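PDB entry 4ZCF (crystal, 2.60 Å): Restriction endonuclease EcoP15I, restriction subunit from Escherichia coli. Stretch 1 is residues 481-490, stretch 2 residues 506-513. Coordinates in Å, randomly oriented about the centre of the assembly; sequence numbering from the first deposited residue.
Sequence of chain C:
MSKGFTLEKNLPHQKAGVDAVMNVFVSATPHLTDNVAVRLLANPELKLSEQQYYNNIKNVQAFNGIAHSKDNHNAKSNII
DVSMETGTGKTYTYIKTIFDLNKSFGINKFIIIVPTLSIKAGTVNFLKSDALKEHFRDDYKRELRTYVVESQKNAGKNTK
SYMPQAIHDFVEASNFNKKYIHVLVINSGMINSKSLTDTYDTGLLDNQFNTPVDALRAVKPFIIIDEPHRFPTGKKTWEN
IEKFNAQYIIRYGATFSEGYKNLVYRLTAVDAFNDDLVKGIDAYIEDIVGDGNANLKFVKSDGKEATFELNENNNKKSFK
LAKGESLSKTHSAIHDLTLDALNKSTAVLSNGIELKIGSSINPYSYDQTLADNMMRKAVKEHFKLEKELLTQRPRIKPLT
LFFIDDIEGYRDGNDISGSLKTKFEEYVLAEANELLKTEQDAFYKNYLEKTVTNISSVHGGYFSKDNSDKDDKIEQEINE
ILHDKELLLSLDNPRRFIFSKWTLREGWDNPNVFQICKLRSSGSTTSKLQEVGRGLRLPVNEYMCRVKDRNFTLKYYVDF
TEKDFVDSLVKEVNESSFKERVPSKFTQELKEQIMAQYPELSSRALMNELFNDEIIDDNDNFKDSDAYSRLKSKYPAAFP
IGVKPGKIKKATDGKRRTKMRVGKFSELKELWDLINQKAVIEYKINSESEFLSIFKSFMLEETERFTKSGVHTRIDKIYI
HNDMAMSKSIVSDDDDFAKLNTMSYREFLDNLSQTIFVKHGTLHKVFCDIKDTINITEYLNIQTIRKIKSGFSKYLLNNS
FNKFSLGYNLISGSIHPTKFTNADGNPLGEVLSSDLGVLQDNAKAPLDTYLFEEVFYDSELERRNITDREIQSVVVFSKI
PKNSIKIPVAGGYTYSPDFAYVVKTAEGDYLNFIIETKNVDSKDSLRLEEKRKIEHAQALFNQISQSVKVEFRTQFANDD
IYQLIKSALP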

# COMPACT_ATOMS: atom_id res chain seq x y z
N ILE C 481 20.88 11.25 8.55
CA ILE C 481 22.10 11.99 8.22
C ILE C 481 21.91 12.66 6.84
O ILE C 481 22.09 13.87 6.70
CB ILE C 481 23.36 11.07 8.24
CG1 ILE C 481 23.71 10.60 9.68
CG2 ILE C 481 24.57 11.74 7.57
CD1 ILE C 481 24.47 9.27 9.76
N LEU C 482 21.48 11.86 5.86
CA LEU C 482 21.22 12.24 4.47
C LEU C 482 20.10 13.26 4.37
O LEU C 482 20.12 14.12 3.48
CB LEU C 482 20.89 10.99 3.65
CG LEU C 482 22.04 10.26 2.91
CD1 LEU C 482 23.23 9.93 3.83
CD2 LEU C 482 21.54 8.99 2.34
N HIS C 483 19.12 13.18 5.30
CA HIS C 483 17.99 14.09 5.39
C HIS C 483 18.45 15.47 5.86
O HIS C 483 18.13 16.48 5.22
CB HIS C 483 16.94 13.53 6.34
N ASP C 484 19.24 15.51 6.96
CA ASP C 484 19.77 16.73 7.59
C ASP C 484 20.94 17.40 6.84
O ASP C 484 21.45 18.42 7.31
CB ASP C 484 20.18 16.43 9.03
N LYS C 485 21.33 16.85 5.66
CA LYS C 485 22.43 17.33 4.82
C LYS C 485 22.34 18.80 4.39
O LYS C 485 23.29 19.55 4.60
CB LYS C 485 22.66 16.40 3.61
CG LYS C 485 24.11 16.34 3.17
CD LYS C 485 24.27 15.61 1.85
CE LYS C 485 25.62 15.86 1.23
NZ LYS C 485 25.66 15.42 -0.19
N GLU C 486 21.20 19.23 3.81
CA GLU C 486 20.97 20.61 3.36
C GLU C 486 20.88 21.57 4.54
O GLU C 486 21.19 22.75 4.40
CB GLU C 486 19.69 20.69 2.53
N LEU C 487 20.45 21.04 5.71
CA LEU C 487 20.31 21.78 6.96
C LEU C 487 21.69 22.10 7.52
O LEU C 487 21.96 23.27 7.78
CB LEU C 487 19.45 21.01 7.97
CG LEU C 487 18.01 20.72 7.54
CD1 LEU C 487 17.40 19.62 8.39
CD2 LEU C 487 17.15 21.97 7.58
N LEU C 488 22.58 21.09 7.65
CA LEU C 488 23.95 21.25 8.16
C LEU C 488 24.79 22.25 7.37
O LEU C 488 25.65 22.90 7.96
CB LEU C 488 24.70 19.90 8.20
CG LEU C 488 24.64 19.05 9.48
CD1 LEU C 488 25.52 17.81 9.33
CD2 LEU C 488 25.06 19.86 10.74
N LEU C 489 24.58 22.34 6.04
CA LEU C 489 25.35 23.24 5.17
C LEU C 489 24.82 24.68 5.18
O LEU C 489 25.52 25.60 4.74
CB LEU C 489 25.44 22.67 3.74
CG LEU C 489 25.96 21.22 3.59
CD1 LEU C 489 25.48 20.59 2.30
CD2 LEU C 489 27.45 21.16 3.63
N SER C 490 23.59 24.88 5.71
CA SER C 490 22.91 26.18 5.82
C SER C 490 23.55 27.06 6.88
O SER C 490 23.64 26.67 8.05
CB SER C 490 21.42 25.98 6.12
OG SER C 490 20.73 27.20 6.34
N GLU C 506 29.94 5.06 7.18
CA GLU C 506 29.60 4.81 5.78
C GLU C 506 28.59 5.80 5.21
O GLU C 506 28.48 5.93 3.99
CB GLU C 506 29.09 3.39 5.62
N GLY C 507 27.88 6.49 6.10
CA GLY C 507 26.87 7.49 5.75
C GLY C 507 27.37 8.91 5.75
O GLY C 507 26.57 9.85 5.68
N TRP C 508 28.68 9.09 5.80
CA TRP C 508 29.24 10.43 5.73
C TRP C 508 29.99 10.63 4.45
O TRP C 508 30.93 9.94 4.18
CB TRP C 508 30.13 10.65 6.95
CG TRP C 508 29.32 10.69 8.17
CD1 TRP C 508 29.10 9.68 9.03
CD2 TRP C 508 28.56 11.80 8.64
NE1 TRP C 508 28.27 10.09 10.02
CE2 TRP C 508 27.92 11.39 9.80
CE3 TRP C 508 28.37 13.09 8.19
CZ2 TRP C 508 27.10 12.22 10.52
CZ3 TRP C 508 27.57 13.91 8.89
CH2 TRP C 508 26.95 13.48 10.05
N ASP C 509 29.55 11.57 3.64
CA ASP C 509 30.36 12.04 2.57
C ASP C 509 30.01 13.48 2.28
O ASP C 509 29.47 13.80 1.25
CB ASP C 509 30.12 11.18 1.34
CG ASP C 509 31.09 11.46 0.24
OD1 ASP C 509 32.02 12.24 0.44
OD2 ASP C 509 30.94 10.90 -0.85
N ASN C 510 30.35 14.35 3.20
CA ASN C 510 29.83 15.68 3.19
C ASN C 510 30.95 16.54 2.71
O ASN C 510 32.02 16.44 3.23
CB ASN C 510 29.47 16.08 4.60
CG ASN C 510 28.69 17.36 4.67
OD1 ASN C 510 29.20 18.42 4.38
ND2 ASN C 510 27.44 17.25 5.04
N PRO C 511 30.74 17.35 1.70
CA PRO C 511 31.89 18.10 1.16
C PRO C 511 32.50 19.12 2.15
O PRO C 511 33.71 19.28 2.16
CB PRO C 511 31.32 18.78 -0.09
CG PRO C 511 29.85 18.88 0.16
CD PRO C 511 29.49 17.67 0.97
N ASN C 512 31.65 19.75 3.00
CA ASN C 512 32.05 20.74 3.99
C ASN C 512 32.64 20.20 5.30
O ASN C 512 32.91 20.98 6.22
CB ASN C 512 30.95 21.79 4.24
CG ASN C 512 30.76 22.80 3.11
OD1 ASN C 512 30.96 22.51 1.93
ND2 ASN C 512 30.28 23.99 3.46
N VAL C 513 32.90 18.87 5.38
CA VAL C 513 33.56 18.29 6.56
C VAL C 513 35.06 18.58 6.39
O VAL C 513 35.68 18.09 5.44
CB VAL C 513 33.29 16.79 6.65

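Residues 481-490, largely helical, lie against an irregular segment, 506-513, that has no regular helix or strand but contains a type I beta turn from Asn-510 to Val-513. The two run in the same sense: the CA atoms pair Ile-481 with Gly-507 at 7.0 Å, Lys-485 with Asn-510 at 7.8 Å and Leu-489 with Asn-512 at 7.2 Å. Together they bury 435 Å², without a single hydrogen bond across the contact, so the contacts are van der Waals packing, partly between apolar groups and partly of methyls and methylenes against polar atoms, plus one CH-pi contact.

Ile-481 covers the most, 70 Å². Its CA-to-CB bond points toward the second stretch, and Ile-481 CG2 sits 3.8 Å from the centroid of the six-membered ring of Trp-508, 6° off the ring normal. That geometry defines a CH-pi contact over the face. The same methyl, Ile-481 CG2, lies 3.3 Å from Gly-507 O. Gly-507 has no side chain, but an ideal CB there would fall 3.8 Å from Ile-481 CD1, at contact distance and without a clash.

Trp-508 contributes 55 Å² although its CA-to-CB bond points away; with chi1 at -68° (m), the indole comes back to the helix. Leu-488 CD1 meets the edge of the ring near its plane, 4.4 Å from Trp-508 CZ3, a looser apolar contact than that over the face.

Leu-489, with 68 Å², anchors the other end. Leu-489 CD2 reaches 3.6 Å from Asn-512 CB and 3.3 Å from Asn-510 OD1. A methyl is no conventional donor, so the approach to the amide oxygen is packing; Asn-510 OD1 instead accepts a weak hydrogen bond from Asn-512 N, within the same stretch (3.1 Å, 133°). Between these ends, the aliphatic part of Lys-485 spans the gap, with Lys-485 CG 3.9 Å from Asn-510 ND2 and Lys-485 CE 4.3 Å from Pro-511 CD.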